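Local coordinates for protein ubiquitin-conjugating enzyme E2 U (Homo sapiens, PDB 1YRV) that catalyses the covalent attachment of ubiquitin to other proteins, accepting it from the E1 enzyme as a thioester on a cysteine of its conjugating domain, at residues K46-S49 / W55-E58; H29-D34 / S80-A85. All coordinates share one frame; numbering follows the deposited sequence.

Interaction 1 of 2, residues K46-S49 / W55-E58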
# COMPACT_ATOMS: atom_id res chain seq x y z
N LYS A 46 -5.05 5.72 -9.10
CA LYS A 46 -6.11 6.51 -9.68
C LYS A 46 -7.22 6.79 -8.68
O LYS A 46 -7.66 5.88 -7.97
CB LYS A 46 -6.67 5.75 -10.89
CG LYS A 46 -7.60 6.54 -11.78
CD LYS A 46 -6.85 7.61 -12.62
CE LYS A 46 -7.85 8.65 -13.14
NZ LYS A 46 -9.23 8.03 -13.29
N PRO A 47 -7.67 8.05 -8.59
CA PRO A 47 -8.76 8.40 -7.66
C PRO A 47 -9.99 7.70 -8.23
O PRO A 47 -10.27 7.80 -9.42
CB PRO A 47 -8.89 9.91 -7.81
CG PRO A 47 -7.64 10.33 -8.39
CD PRO A 47 -7.26 9.24 -9.34
N VAL A 48 -10.73 7.02 -7.38
CA VAL A 48 -11.90 6.34 -7.85
C VAL A 48 -13.16 6.99 -7.26
O VAL A 48 -14.21 6.37 -7.15
CB VAL A 48 -11.78 4.83 -7.51
CG1 VAL A 48 -12.03 4.60 -6.03
CG2 VAL A 48 -12.70 4.03 -8.38
N SER A 49 -13.02 8.26 -6.87
CA SER A 49 -14.14 9.04 -6.33
C SER A 49 -13.87 10.54 -6.42
O SER A 49 -12.71 10.97 -6.43
CB SER A 49 -14.43 8.66 -4.86
OG SER A 49 -13.43 9.13 -3.98
N TRP A 55 -8.91 5.44 -3.54
CA TRP A 55 -7.95 5.15 -4.62
C TRP A 55 -7.78 3.70 -4.98
O TRP A 55 -7.91 2.81 -4.14
CB TRP A 55 -6.55 5.64 -4.26
CG TRP A 55 -6.50 7.07 -4.03
CD1 TRP A 55 -7.04 7.74 -2.99
CD2 TRP A 55 -5.98 8.05 -4.94
NE1 TRP A 55 -6.89 9.09 -3.19
CE2 TRP A 55 -6.25 9.30 -4.38
CE3 TRP A 55 -5.31 7.98 -6.17
CZ2 TRP A 55 -5.89 10.49 -5.01
CZ3 TRP A 55 -4.94 9.16 -6.81
CH2 TRP A 55 -5.23 10.41 -6.22
N GLU A 56 -7.43 3.47 -6.23
CA GLU A 56 -7.15 2.13 -6.70
C GLU A 56 -5.70 2.13 -7.14
O GLU A 56 -5.29 2.89 -8.03
CB GLU A 56 -8.07 1.76 -7.84
CG GLU A 56 -9.42 1.29 -7.37
CD GLU A 56 -10.32 0.86 -8.52
OE1 GLU A 56 -11.49 0.51 -8.27
OE2 GLU A 56 -9.84 0.88 -9.67
N VAL A 57 -4.92 1.27 -6.51
CA VAL A 57 -3.51 1.24 -6.84
C VAL A 57 -2.93 -0.14 -7.16
O VAL A 57 -3.38 -1.16 -6.66
CB VAL A 57 -2.65 1.86 -5.70
CG1 VAL A 57 -3.37 3.04 -5.09
CG2 VAL A 57 -2.32 0.83 -4.65
N GLU A 58 -1.90 -0.10 -7.99
CA GLU A 58 -1.14 -1.27 -8.42
C GLU A 58 0.35 -0.96 -8.28
O GLU A 58 0.86 0.01 -8.87
CB GLU A 58 -1.46 -1.62 -9.87
CG GLU A 58 -2.78 -2.36 -10.00
CD GLU A 58 -2.91 -3.15 -11.32
OE1 GLU A 58 -1.88 -3.67 -11.83
OE2 GLU A 58 -4.06 -3.26 -11.82

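Interaction 2 of 2, residues H29-D34 / S80-A85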
# COMPACT_ATOMS: atom_id res chain seq x y z
N HIS A 29 -4.99 16.63 -3.80
CA HIS A 29 -4.97 17.25 -5.10
C HIS A 29 -3.55 17.59 -5.48
O HIS A 29 -3.12 17.28 -6.58
CB HIS A 29 -5.79 18.53 -5.14
CG HIS A 29 -6.01 19.03 -6.52
ND1 HIS A 29 -7.10 18.64 -7.26
CD2 HIS A 29 -5.22 19.74 -7.34
CE1 HIS A 29 -6.96 19.08 -8.50
NE2 HIS A 29 -5.82 19.74 -8.58
N ARG A 30 -2.84 18.25 -4.57
CA ARG A 30 -1.44 18.57 -4.80
C ARG A 30 -0.67 17.26 -4.97
O ARG A 30 0.00 17.07 -5.97
CB ARG A 30 -0.87 19.37 -3.64
CG ARG A 30 0.63 19.55 -3.72
CD ARG A 30 1.27 19.63 -2.31
NE ARG A 30 0.98 18.43 -1.52
CZ ARG A 30 1.07 18.35 -0.20
NH1 ARG A 30 0.79 17.21 0.47
NH2 ARG A 30 1.46 19.41 0.48
N ASP A 31 -0.77 16.36 -4.01
CA ASP A 31 -0.07 15.09 -4.11
C ASP A 31 -0.25 14.36 -5.43
O ASP A 31 0.70 13.80 -5.95
CB ASP A 31 -0.52 14.14 -3.01
CG ASP A 31 0.02 14.51 -1.65
OD1 ASP A 31 0.83 15.47 -1.56
OD2 ASP A 31 -0.38 13.84 -0.66
N PHE A 32 -1.47 14.33 -5.95
CA PHE A 32 -1.74 13.66 -7.23
C PHE A 32 -1.00 14.32 -8.38
O PHE A 32 -0.47 13.64 -9.26
CB PHE A 32 -3.22 13.66 -7.52
CG PHE A 32 -3.63 12.69 -8.59
CD1 PHE A 32 -4.76 12.95 -9.37
CD2 PHE A 32 -2.92 11.51 -8.81
CE1 PHE A 32 -5.17 12.03 -10.36
CE2 PHE A 32 -3.33 10.60 -9.81
CZ PHE A 32 -4.45 10.86 -10.58
N CYS A 33 -0.96 15.64 -8.41
CA CYS A 33 -0.23 16.33 -9.48
C CYS A 33 1.25 15.94 -9.40
O CYS A 33 1.90 15.77 -10.42
CB CYS A 33 -0.32 17.84 -9.32
SG CYS A 33 -1.94 18.51 -9.61
N ASP A 34 1.76 15.81 -8.18
CA ASP A 34 3.15 15.45 -7.96
C ASP A 34 3.44 14.03 -8.43
O ASP A 34 4.49 13.77 -9.00
CB ASP A 34 3.49 15.55 -6.48
CG ASP A 34 3.65 16.96 -6.01
OD1 ASP A 34 3.78 17.14 -4.77
OD2 ASP A 34 3.66 17.90 -6.85
N SER A 80 -11.02 12.65 5.87
CA SER A 80 -11.00 14.10 5.93
C SER A 80 -9.96 14.59 6.94
O SER A 80 -9.70 15.77 7.05
CB SER A 80 -12.41 14.63 6.27
OG SER A 80 -12.88 14.00 7.47
N GLU A 81 -9.35 13.66 7.66
CA GLU A 81 -8.32 14.01 8.65
C GLU A 81 -6.95 13.93 7.98
O GLU A 81 -5.96 14.35 8.55
CB GLU A 81 -8.33 13.00 9.81
CG GLU A 81 -9.71 12.62 10.23
CD GLU A 81 -10.45 13.82 10.71
OE1 GLU A 81 -9.93 14.41 11.69
OE2 GLU A 81 -11.51 14.16 10.11
N TYR A 82 -6.92 13.43 6.75
CA TYR A 82 -5.65 13.25 6.08
C TYR A 82 -4.60 14.28 6.27
O TYR A 82 -4.81 15.50 6.17
CB TYR A 82 -5.77 13.02 4.59
CG TYR A 82 -4.41 12.99 3.90
CD1 TYR A 82 -3.42 12.10 4.30
CD2 TYR A 82 -4.13 13.83 2.84
CE1 TYR A 82 -2.19 12.04 3.67
CE2 TYR A 82 -2.89 13.78 2.19
CZ TYR A 82 -1.92 12.87 2.62
OH TYR A 82 -0.73 12.81 1.93
N ASN A 83 -3.43 13.65 6.47
CA ASN A 83 -2.13 14.23 6.69
C ASN A 83 -1.98 14.23 8.22
O ASN A 83 -0.89 14.07 8.71
CB ASN A 83 -2.15 15.53 5.93
CG ASN A 83 -1.15 16.50 6.37
OD1 ASN A 83 -1.38 17.15 7.34
ND2 ASN A 83 -0.04 16.65 5.63
N TYR A 84 -3.07 14.34 8.96
CA TYR A 84 -2.96 14.24 10.41
C TYR A 84 -3.10 12.74 10.73
O TYR A 84 -2.69 12.27 11.79
CB TYR A 84 -4.08 14.99 11.13
CG TYR A 84 -3.84 16.47 11.25
CD1 TYR A 84 -2.73 16.97 11.95
CD2 TYR A 84 -4.62 17.37 10.53
CE1 TYR A 84 -2.41 18.32 11.90
CE2 TYR A 84 -4.31 18.70 10.48
CZ TYR A 84 -3.20 19.17 11.17
OH TYR A 84 -2.89 20.50 11.09
N ALA A 85 -3.69 12.00 9.79
CA ALA A 85 -3.94 10.58 9.94
C ALA A 85 -3.62 9.82 8.66
O ALA A 85 -3.87 10.32 7.56
CB ALA A 85 -5.39 10.34 10.29

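Interaction 1 of 2, residues K46-S49 / W55-E58
The carbonyl oxygen of Lys-46 takes two donors from the neighbouring strand: the amide of Glu-56, with Glu-56 N 3.0 Å from Lys-46 O, and, more weakly, the CA-H of Trp-55. This is the end of the beta hairpin made by strands 43-47 and 54-60, the first two of the antiparallel sheet in the ubiquitin-conjugating fold. Lys-46 and Glu-56 form a hydrogen-bonded pair. The return bond, from Lys-46 N to Glu-56 O, is also 3.0 Å long but slightly more bent, 155° at the hydrogen against 166° for the first.

One step along, Pro-47 and Trp-55 make a non-hydrogen-bonded pair, and here side chains do the work. The pyrrolidine lies over one face of the indole, with Pro-47 CG 3.6 Å from the centroid of the Trp-55 six-membered ring in a CH-pi contact. Trp-55 has its CG beside its own backbone N, and the second torsion (chi2 70°) turns the benzo end to the proline. Pro-47 CD lies farther out, beyond the rim, 3.4 Å from Trp-55 CZ3. The indole is buried, and its polar end is satisfied: Trp-55 NE1 donates to the carbonyl of Met-52 in the turn of the hairpin. Phe-32 of helix 23-38 meets the indole edge-to-face.

Lys-46 and Glu-56 project from the other face of the sheet and are exposed. Val-48, just past the strand, meets the carboxylate end of the extended Glu-56 side chain, and the contact ends at Val-48 CG2, 3.7 Å from Glu-56 OE1.

Interaction 2 of 2, residues H29-D34 / S80-A85
The phenol ring of Tyr-82 meets the carboxylate of Asp-31 at its edge, near the ring plane, with the two flat groups turned 76° against each other. One face of the ring carries Asn-83 CB, 3.8 Å above the plane of Tyr-82 and over its centre, while Ala-85 O lies in plane at another part of the rim. The side chains come from opposite directions, Asp-31 from helix 23-38 and Tyr-82 from the loop, and meet with Tyr-82 OH 2.8 Å from Asp-31 OD2. Tyr-82 has one phenolic proton and two acceptors within range, Asp-31 OD2 and the carbonyl oxygen of Tyr-122, so which of them receives it is left open.

Asp-31 is buried, yet both its oxygens have partners. OD2 also accepts from the amide of Leu-124, the first residue of helix 124-135. OD1 belongs to Arg-30, whose guanidinium grips it side-on with two nitrogens: Arg-30 NE lies 3.0 Å and Arg-30 NH1 2.7 Å from Asp-31 OD1. Both nitrogens arrive from the same face of the carboxylate, and this salt bridge would probably favour the charged form of the acid.

On the loop side, Tyr-82 and Asn-83 are the corner residues of a type II turn, closed by Tyr-84 N donating to Glu-81 O at 2.9 Å. Tyr-82 places its CG anti to the backbone N (chi1 173°), which carries the ring from this corner to the helix, where it also packs on Leu-27 and Leu-28. Tyr-82 corresponds to the tyrosine of the Tyr-Pro-x-x-Pro-Pro motif between the third and fourth strands of ubiquitin-conjugating enzymes, with Asn-83 replacing the usual proline.

In the fold
The two contacts have centres about 14 Å apart in one ubiquitin-conjugating domain, where helix 23-38 reaches both. Along the chain interaction 1 is nested inside interaction 2: helix 23-38 comes first, the hairpin of 43-47 and 54-60 follows, then strand 71-77, and only then the 80-85 loop that returns to the helix. Phe-32 joins them directly, its CZ 3.5 Å from Pro-47 CD. The helix thus packs against the sheet at the hairpin and meets the loop beyond strand 71-77 through Asp-31 and Tyr-82. Both contacts lie away from Cys-108, the predicted thioester cysteine; they join the first helix to the hairpin and to the loop before strand 88-91.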